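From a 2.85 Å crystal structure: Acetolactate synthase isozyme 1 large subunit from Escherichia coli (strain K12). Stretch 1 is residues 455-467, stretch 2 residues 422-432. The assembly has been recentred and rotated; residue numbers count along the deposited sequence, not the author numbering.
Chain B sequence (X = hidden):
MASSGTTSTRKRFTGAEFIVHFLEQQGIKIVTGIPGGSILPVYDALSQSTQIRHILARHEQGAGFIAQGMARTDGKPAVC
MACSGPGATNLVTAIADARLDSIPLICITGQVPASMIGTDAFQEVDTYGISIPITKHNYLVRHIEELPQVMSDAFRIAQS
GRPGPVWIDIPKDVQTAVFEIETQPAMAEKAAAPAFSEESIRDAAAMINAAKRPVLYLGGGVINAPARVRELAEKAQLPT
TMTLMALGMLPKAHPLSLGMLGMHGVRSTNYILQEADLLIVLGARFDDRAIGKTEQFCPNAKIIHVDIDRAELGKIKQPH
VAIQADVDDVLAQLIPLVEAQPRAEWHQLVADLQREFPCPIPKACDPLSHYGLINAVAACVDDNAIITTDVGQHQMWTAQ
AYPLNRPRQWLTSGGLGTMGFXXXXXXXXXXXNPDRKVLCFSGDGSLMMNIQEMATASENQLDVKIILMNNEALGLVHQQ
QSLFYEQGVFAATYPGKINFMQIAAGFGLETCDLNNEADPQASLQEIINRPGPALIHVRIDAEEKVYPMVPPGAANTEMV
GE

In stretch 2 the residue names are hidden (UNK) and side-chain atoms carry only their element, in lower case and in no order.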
# COMPACT_ATOMS: atom_id res chain seq x y z
N ALA B 455 15.23 -19.52 -0.53
CA ALA B 455 15.29 -20.56 -1.55
C ALA B 455 14.78 -20.03 -2.88
O ALA B 455 15.45 -20.17 -3.92
CB ALA B 455 14.48 -21.78 -1.11
N THR B 456 13.61 -19.38 -2.85
CA THR B 456 13.04 -18.77 -4.04
C THR B 456 14.03 -17.83 -4.72
O THR B 456 14.12 -17.81 -5.96
CB THR B 456 11.75 -18.03 -3.68
OG1 THR B 456 10.86 -18.93 -2.99
CG2 THR B 456 11.06 -17.48 -4.91
N ALA B 457 14.81 -17.10 -3.94
CA ALA B 457 15.77 -16.17 -4.54
C ALA B 457 16.87 -16.91 -5.27
O ALA B 457 17.25 -16.55 -6.39
CB ALA B 457 16.36 -15.25 -3.47
N SER B 458 17.41 -17.97 -4.66
CA SER B 458 18.58 -18.57 -5.28
C SER B 458 18.20 -19.40 -6.49
O SER B 458 18.91 -19.38 -7.50
CB SER B 458 19.33 -19.40 -4.24
OG SER B 458 18.58 -20.53 -3.88
N GLU B 459 17.07 -20.11 -6.41
CA GLU B 459 16.66 -21.00 -7.49
C GLU B 459 16.33 -20.25 -8.77
O GLU B 459 16.54 -20.78 -9.86
CB GLU B 459 15.49 -21.85 -7.03
CG GLU B 459 15.83 -22.63 -5.78
CD GLU B 459 14.75 -23.62 -5.38
OE1 GLU B 459 13.57 -23.43 -5.77
OE2 GLU B 459 15.09 -24.63 -4.71
N ASN B 460 15.82 -19.02 -8.66
CA ASN B 460 15.63 -18.19 -9.84
C ASN B 460 16.82 -17.30 -10.12
O ASN B 460 16.76 -16.49 -11.05
CB ASN B 460 14.36 -17.34 -9.71
CG ASN B 460 13.11 -18.18 -9.80
OD1 ASN B 460 12.64 -18.74 -8.81
ND2 ASN B 460 12.59 -18.30 -11.03
N GLN B 461 17.90 -17.46 -9.35
CA GLN B 461 19.14 -16.73 -9.54
C GLN B 461 18.86 -15.24 -9.75
O GLN B 461 19.27 -14.63 -10.74
CB GLN B 461 19.95 -17.33 -10.69
CG GLN B 461 20.64 -18.60 -10.24
CD GLN B 461 21.78 -18.30 -9.25
OE1 GLN B 461 22.75 -17.63 -9.59
NE2 GLN B 461 21.60 -18.72 -8.00
N LEU B 462 18.16 -14.67 -8.77
CA LEU B 462 17.77 -13.27 -8.85
C LEU B 462 18.81 -12.38 -8.20
O LEU B 462 19.55 -12.79 -7.31
CB LEU B 462 16.39 -13.01 -8.22
CG LEU B 462 15.29 -13.94 -8.70
CD1 LEU B 462 14.08 -13.98 -7.73
CD2 LEU B 462 14.90 -13.54 -10.13
N ASP B 463 18.84 -11.14 -8.67
CA ASP B 463 19.90 -10.20 -8.35
C ASP B 463 19.56 -9.40 -7.11
O ASP B 463 19.60 -8.16 -7.12
CB ASP B 463 20.08 -9.30 -9.58
CG ASP B 463 21.49 -8.78 -9.76
OD1 ASP B 463 22.31 -8.89 -8.83
OD2 ASP B 463 21.78 -8.25 -10.86
N VAL B 464 19.26 -10.07 -6.00
CA VAL B 464 18.80 -9.39 -4.78
C VAL B 464 19.85 -9.55 -3.69
O VAL B 464 20.25 -10.66 -3.35
CB VAL B 464 17.39 -9.86 -4.33
CG1 VAL B 464 16.42 -9.97 -5.50
CG2 VAL B 464 17.38 -11.13 -3.53
N LYS B 465 20.22 -8.43 -3.10
CA LYS B 465 21.26 -8.37 -2.08
C LYS B 465 20.62 -7.97 -0.77
O LYS B 465 20.18 -6.83 -0.61
CB LYS B 465 22.35 -7.38 -2.49
CG LYS B 465 22.78 -7.48 -3.97
CD LYS B 465 23.87 -8.56 -4.12
CE LYS B 465 24.40 -8.76 -5.54
NZ LYS B 465 23.64 -9.65 -6.42
N ILE B 466 20.55 -8.91 0.18
CA ILE B 466 20.00 -8.60 1.49
C ILE B 466 21.07 -7.91 2.33
O ILE B 466 22.15 -8.46 2.55
CB ILE B 466 19.47 -9.86 2.20
CG1 ILE B 466 18.34 -10.51 1.41
CG2 ILE B 466 19.04 -9.51 3.62
CD1 ILE B 466 18.20 -11.98 1.68
N ILE B 467 20.77 -6.70 2.79
CA ILE B 467 21.63 -5.97 3.71
C ILE B 467 21.02 -6.10 5.10
O ILE B 467 20.08 -5.38 5.46
CB ILE B 467 21.81 -4.51 3.29
CG1 ILE B 467 22.37 -4.44 1.86
CG2 ILE B 467 22.72 -3.78 4.25
CD1 ILE B 467 21.56 -3.57 0.94
N UNK B 422 10.05 -7.35 3.05
CA UNK B 422 11.24 -7.05 2.29
C UNK B 422 11.78 -8.11 1.36
O UNK B 422 11.94 -7.87 0.16
N UNK B 423 12.08 -9.31 1.85
CA UNK B 423 12.75 -10.25 0.96
C UNK B 423 11.83 -10.70 -0.18
O UNK B 423 12.26 -10.64 -1.35
c UNK B 423 13.34 -11.40 1.77
c UNK B 423 14.73 -12.57 0.03
c UNK B 423 14.22 -13.68 2.21
c UNK B 423 13.70 -12.74 1.13
N UNK B 424 10.58 -11.12 0.07
CA UNK B 424 9.73 -11.50 -1.08
C UNK B 424 9.40 -10.34 -1.99
O UNK B 424 9.31 -10.52 -3.22
c UNK B 424 9.95 -11.50 1.34
c UNK B 424 8.53 -11.69 0.97
c UNK B 424 8.50 -12.12 -0.43
N UNK B 425 9.21 -9.13 -1.44
CA UNK B 425 9.03 -7.96 -2.30
C UNK B 425 10.23 -7.76 -3.21
O UNK B 425 10.08 -7.49 -4.41
c UNK B 425 8.78 -6.72 -1.45
N UNK B 426 11.44 -7.90 -2.67
CA UNK B 426 12.63 -7.76 -3.50
C UNK B 426 12.67 -8.85 -4.57
O UNK B 426 13.06 -8.60 -5.72
c UNK B 426 13.89 -7.81 -2.63
N UNK B 427 12.25 -10.06 -4.22
CA UNK B 427 12.21 -11.14 -5.21
C UNK B 427 11.29 -10.75 -6.37
O UNK B 427 11.65 -10.89 -7.55
c UNK B 427 11.42 -13.50 -5.55
c UNK B 427 12.91 -12.94 -3.63
c UNK B 427 12.50 -13.97 -2.64
c UNK B 427 11.78 -12.45 -4.52
N UNK B 428 10.11 -10.22 -6.04
CA UNK B 428 9.19 -9.78 -7.08
C UNK B 428 9.80 -8.68 -7.94
O UNK B 428 9.75 -8.75 -9.18
N UNK B 429 10.38 -7.66 -7.30
CA UNK B 429 11.02 -6.58 -8.05
C UNK B 429 12.09 -7.10 -8.99
O UNK B 429 12.26 -6.58 -10.10
c UNK B 429 11.62 -5.56 -7.09
N UNK B 430 12.88 -8.08 -8.54
CA UNK B 430 13.90 -8.67 -9.41
C UNK B 430 13.25 -9.29 -10.63
O UNK B 430 13.64 -9.01 -11.77
c UNK B 430 14.70 -9.72 -8.64
N UNK B 431 12.24 -10.15 -10.40
CA UNK B 431 11.54 -10.79 -11.51
C UNK B 431 10.93 -9.78 -12.48
O UNK B 431 10.82 -10.07 -13.68
c UNK B 431 9.70 -13.60 -9.48
c UNK B 431 10.86 -13.04 -10.35
c UNK B 431 11.25 -14.03 -11.45
c UNK B 431 10.44 -11.71 -10.98
N UNK B 432 10.48 -8.63 -11.98
CA UNK B 432 9.85 -7.66 -12.87
C UNK B 432 10.85 -6.77 -13.57
O UNK B 432 10.51 -6.17 -14.59
c UNK B 432 8.86 -6.81 -12.10

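Position 422 carries no side-chain atoms, and nothing of stretch 1 comes near it; it is G422, at the start of a segment that is helical throughout. Position 423 has four carbons, forked at the second. Its CA-to-CB bond points sideways, yet the end of the side chain comes nearer to stretch 1, where one terminal carbon lies 3.9 Å from I466 CD1. The late fork identifies L423. At 424 three carbons close a ring onto the backbone nitrogen; the CA-to-CB bond points away from stretch 1, and the ring makes no contact with it. This is P424. With no amide hydrogen to give, it fits in the first turn of this segment, and its carbonyl still accepts from the backbone N of 428. Position 425 has a single carbon, out of reach of stretch 1, and is A425.

Position 426 also has one carbon, this time directed toward the strand: its CB is 4.4 Å from V464 CB, while its backbone O is 3.6 Å from V464 CG1. It is A426. Position 427 bears four carbons, forked at the first, with one arm two carbons long. The short arm reaches L462 and T456, and the end of the long arm reaches A457. The early fork with unequal arms identifies I427. Its CG2 packs 3.5 Å from L462 CD1 and 4.0 Å from T456 CG2, whereas its CD1 lies 4.2 Å from A457 CB. One residue thus touches both the helix of stretch 1 and the loop that follows it.

Position 428 has no side chain and is G428; a CB here would point away. Position 429 has one carbon, set sideways and making no contact: A429. Position 430 has one carbon pointing toward stretch 1, with its CB 3.7 Å from L462 CB and 3.6 Å from V464 CG1. This is A430, whose small side chain accompanies a close backbone approach, 6.0 Å between L462 CA and A430 CA. Position 431 has four carbons forked at the second, and one terminal carbon lies 3.9 Å from L462 CD2; it is L431. Position 432, with one carbon out of reach, is A432.

The contact is apolar packing, with no hydrogen bond across it. Strand 464-467 runs nearly antiparallel to the helix at 157°, their axes 9.1 Å apart at closest approach. V464 and I466 point toward the helix, while the intervening K465 points away and its NZ forms a salt bridge with D463 OD1 at 2.9 Å. L462 spans I427, A430 and L431, joining the helix end of stretch 1 to its strand. In all, 440 Å² is buried.

Stretch 2 (422-432) GLPAAIGAALA
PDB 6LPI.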